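Local coordinates for aminoglycoside 6-adenylyltransferase (Bacillus subtilis, PDB 2PBE), which transfers an adenylyl group from ATP to the O-6 position of streptomycin or streptidine, so mediating bacterial resistance to streptomycin, at residues D46-V51 against T105-R110. Sequence-based numbering, arbitrary orientation.
Sequences DISYFV and TLIPIR
Phe50 and Ile107 form a bridged pair on neighbouring parallel strands, their side chains running alongside each other off the same face of the sheet. Ile107 CB sits over one face of the Phe50 ring, 4.1 Å from the centroid and 27° off the ring normal, which meets the criterion for a CH-pi contact. The CG2 branch reaches the rim at CE1 of Phe50, 3.5 Å away. CG1, beside the backbone N, lies over the same face, displaced from the ring centre, and an extended chi2 of 172° carries CD1 on to Phe50 CZ, 3.5 Å away. Tyr115 of helix 112-117 meets the same ring edge-to-face.

The backbone evidence for parallel pairing is an alternating ladder: Thr105 N donates to Ile47 O, Tyr49 N to Thr105 O, Ile107 N to Tyr49 O and Val51 N to Ile107 O. The bond from Tyr49 N to Thr105 O measures 2.9 Å. This pairing belongs to the mixed sheet of the nucleotidyltransferase domain, where strand 45-51 lies between strands 101-108 and 23-28.

On the face bearing Tyr49 and Leu106, the two side chains cross obliquely: Leu106 CD2 comes 3.9 Å from Tyr49 CB and also approaches the edge of the Tyr49 ring near its plane. The phenol OH hydrogen-bonds to Phe13 O in helix 6-19.

Beyond the last bridge, Val51 with Pro108, the chain turns into a 3-10 segment, yet Ile109 N still donates to Val51 O at 2.7 Å. Ile109 CD1 packs 3.7 Å from Phe50 CB. At the other end, a water sits within hydrogen-bonding distance of both Ile47 O and Thr105 OG1.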
ATOM      1  N   ASP A  46     -15.258   9.122  -1.692  1.00 49.13           N
ATOM      2  CA  ASP A  46     -16.160   8.059  -2.133  1.00 47.40           C
ATOM      3  C   ASP A  46     -15.575   6.714  -1.806  1.00 44.54           C
ATOM      4  O   ASP A  46     -14.708   6.224  -2.505  1.00 44.76           O
ATOM      5  CB  ASP A  46     -16.380   8.135  -3.633  1.00 50.58           C
ATOM      6  CG  ASP A  46     -17.718   8.752  -3.995  1.00 53.71           C
ATOM      7  OD1 ASP A  46     -18.731   8.018  -3.925  1.00 56.29           O
ATOM      8  OD2 ASP A  46     -17.756   9.968  -4.338  1.00 54.07           O
ATOM      9  N   ILE A  47     -16.041   6.136  -0.714  1.00 40.69           N
ATOM     10  CA  ILE A  47     -15.539   4.866  -0.243  1.00 37.17           C
ATOM     11  C   ILE A  47     -16.602   3.788  -0.235  1.00 35.80           C
ATOM     12  O   ILE A  47     -17.773   4.070  -0.007  1.00 37.58           O
ATOM     13  CB  ILE A  47     -15.010   5.021   1.186  1.00 36.86           C
ATOM     14  CG1 ILE A  47     -14.084   6.240   1.263  1.00 36.23           C
ATOM     15  CG2 ILE A  47     -14.289   3.753   1.628  1.00 36.03           C
ATOM     16  CD1 ILE A  47     -12.827   6.160   0.391  1.00 37.30           C
ATOM     17  N   SER A  48     -16.188   2.552  -0.484  1.00 33.24           N
ATOM     18  CA  SER A  48     -17.098   1.411  -0.469  1.00 31.09           C
ATOM     19  C   SER A  48     -16.438   0.269   0.290  1.00 29.84           C
ATOM     20  O   SER A  48     -15.318  -0.138  -0.038  1.00 29.30           O
ATOM     21  CB  SER A  48     -17.404   0.918  -1.889  1.00 31.19           C
ATOM     22  OG  SER A  48     -18.155   1.849  -2.630  1.00 31.33           O
ATOM     23  N   TYR A  49     -17.132  -0.242   1.300  1.00 27.91           N
ATOM     24  CA  TYR A  49     -16.640  -1.371   2.086  1.00 25.56           C
ATOM     25  C   TYR A  49     -17.487  -2.591   1.765  1.00 25.87           C
ATOM     26  O   TYR A  49     -18.705  -2.570   1.953  1.00 25.98           O
ATOM     27  CB  TYR A  49     -16.778  -1.121   3.593  1.00 24.35           C
ATOM     28  CG  TYR A  49     -15.920  -0.033   4.210  1.00 23.16           C
ATOM     29  CD1 TYR A  49     -14.589   0.194   3.769  1.00 22.82           C
ATOM     30  CD2 TYR A  49     -16.396   0.694   5.334  1.00 21.36           C
ATOM     31  CE1 TYR A  49     -13.745   1.122   4.448  1.00 23.04           C
ATOM     32  CE2 TYR A  49     -15.567   1.621   6.018  1.00 22.32           C
ATOM     33  CZ  TYR A  49     -14.240   1.828   5.575  1.00 23.88           C
ATOM     34  OH  TYR A  49     -13.419   2.713   6.262  1.00 26.20           O
ATOM     35  N   PHE A  50     -16.854  -3.653   1.271  1.00 25.65           N
ATOM     36  CA  PHE A  50     -17.594  -4.879   0.972  1.00 25.95           C
ATOM     37  C   PHE A  50     -17.485  -5.657   2.258  1.00 26.59           C
ATOM     38  O   PHE A  50     -16.378  -5.997   2.685  1.00 28.77           O
ATOM     39  CB  PHE A  50     -16.961  -5.621  -0.194  1.00 27.10           C
ATOM     40  CG  PHE A  50     -17.204  -4.969  -1.504  1.00 29.44           C
ATOM     41  CD1 PHE A  50     -18.206  -5.441  -2.356  1.00 31.95           C
ATOM     42  CD2 PHE A  50     -16.485  -3.820  -1.868  1.00 31.00           C
ATOM     43  CE1 PHE A  50     -18.507  -4.769  -3.571  1.00 31.97           C
ATOM     44  CE2 PHE A  50     -16.770  -3.127  -3.080  1.00 31.43           C
ATOM     45  CZ  PHE A  50     -17.790  -3.608  -3.932  1.00 31.64           C
ATOM     46  N   VAL A  51     -18.627  -5.929   2.870  1.00 25.75           N
ATOM     47  CA  VAL A  51     -18.653  -6.592   4.155  1.00 27.85           C
ATOM     48  C   VAL A  51     -19.372  -7.934   4.191  1.00 30.34           C
ATOM     49  O   VAL A  51     -20.076  -8.305   3.264  1.00 30.91           O
ATOM     50  CB  VAL A  51     -19.287  -5.653   5.205  1.00 27.69           C
ATOM     51  CG1 VAL A  51     -18.644  -4.290   5.116  1.00 26.15           C
ATOM     52  CG2 VAL A  51     -20.789  -5.524   4.970  1.00 24.86           C
ATOM     53  N   THR A 105     -20.398   3.548   1.171  1.00 28.45           N
ATOM     54  CA  THR A 105     -21.402   2.549   0.835  1.00 27.94           C
ATOM     55  C   THR A 105     -20.984   1.207   1.397  1.00 28.02           C
ATOM     56  O   THR A 105     -19.808   0.863   1.363  1.00 28.72           O
ATOM     57  CB  THR A 105     -21.574   2.409  -0.685  1.00 27.05           C
ATOM     58  OG1 THR A 105     -21.881   3.686  -1.248  1.00 25.94           O
ATOM     59  CG2 THR A 105     -22.697   1.439  -1.016  1.00 27.21           C
ATOM     60  N   LEU A 106     -21.952   0.466   1.925  1.00 28.00           N
ATOM     61  CA  LEU A 106     -21.704  -0.866   2.483  1.00 28.69           C
ATOM     62  C   LEU A 106     -22.363  -1.886   1.558  1.00 29.57           C
ATOM     63  O   LEU A 106     -23.582  -2.073   1.565  1.00 30.96           O
ATOM     64  CB  LEU A 106     -22.272  -0.997   3.906  1.00 26.07           C
ATOM     65  CG  LEU A 106     -21.743  -0.058   5.003  1.00 26.50           C
ATOM     66  CD1 LEU A 106     -22.406  -0.410   6.335  1.00 24.42           C
ATOM     67  CD2 LEU A 106     -20.240  -0.160   5.128  1.00 22.88           C
ATOM     68  N   ILE A 107     -21.546  -2.525   0.735  1.00 29.31           N
ATOM     69  CA  ILE A 107     -22.016  -3.514  -0.217  1.00 27.83           C
ATOM     70  C   ILE A 107     -21.774  -4.927   0.305  1.00 27.54           C
ATOM     71  O   ILE A 107     -20.728  -5.200   0.881  1.00 28.00           O
ATOM     72  CB  ILE A 107     -21.261  -3.346  -1.545  1.00 27.04           C
ATOM     73  CG1 ILE A 107     -21.358  -1.887  -2.003  1.00 25.32           C
ATOM     74  CG2 ILE A 107     -21.805  -4.314  -2.590  1.00 25.84           C
ATOM     75  CD1 ILE A 107     -20.489  -1.567  -3.201  1.00 24.66           C
ATOM     76  N   PRO A 108     -22.746  -5.838   0.134  1.00 27.96           N
ATOM     77  CA  PRO A 108     -22.526  -7.204   0.620  1.00 29.30           C
ATOM     78  C   PRO A 108     -21.346  -7.819  -0.151  1.00 31.59           C
ATOM     79  O   PRO A 108     -21.264  -7.696  -1.375  1.00 31.13           O
ATOM     80  CB  PRO A 108     -23.842  -7.890   0.314  1.00 26.92           C
ATOM     81  CG  PRO A 108     -24.832  -6.782   0.443  1.00 26.37           C
ATOM     82  CD  PRO A 108     -24.151  -5.650  -0.274  1.00 26.66           C
ATOM     83  N   ILE A 109     -20.435  -8.470   0.564  1.00 33.42           N
ATOM     84  CA  ILE A 109     -19.259  -9.064  -0.047  1.00 35.81           C
ATOM     85  C   ILE A 109     -19.593 -10.039  -1.167  1.00 39.18           C
ATOM     86  O   ILE A 109     -18.856 -10.154  -2.149  1.00 39.62           O
ATOM     87  CB  ILE A 109     -18.406  -9.776   1.016  1.00 33.95           C
ATOM     88  CG1 ILE A 109     -17.127 -10.309   0.388  1.00 32.39           C
ATOM     89  CG2 ILE A 109     -19.177 -10.924   1.633  1.00 32.58           C
ATOM     90  CD1 ILE A 109     -16.259  -9.233  -0.206  1.00 33.86           C
ATOM     91  N   ARG A 110     -20.709 -10.737  -1.011  1.00 42.30           N
ATOM     92  CA  ARG A 110     -21.146 -11.700  -2.001  1.00 44.98           C
ATOM     93  C   ARG A 110     -21.389 -11.059  -3.374  1.00 44.83           C
ATOM     94  O   ARG A 110     -21.401 -11.753  -4.387  1.00 44.85           O
ATOM     95  CB  ARG A 110     -22.428 -12.393  -1.506  1.00 48.58           C
ATOM     96  CG  ARG A 110     -23.084 -13.340  -2.516  1.00 56.36           C
ATOM     97  CD  ARG A 110     -22.111 -14.412  -3.051  1.00 61.77           C
ATOM     98  NE  ARG A 110     -22.819 -15.496  -3.732  1.00 66.98           N
ATOM     99  CZ  ARG A 110     -23.568 -16.401  -3.106  1.00 69.58           C
ATOM    100  NH1 ARG A 110     -23.701 -16.359  -1.787  1.00 70.74           N
ATOM    101  NH2 ARG A 110     -24.205 -17.337  -3.802  1.00 70.53           N
TER
HETATM  102  O   HOH W   1     -19.740   5.201  -1.623  1.00 39.81           O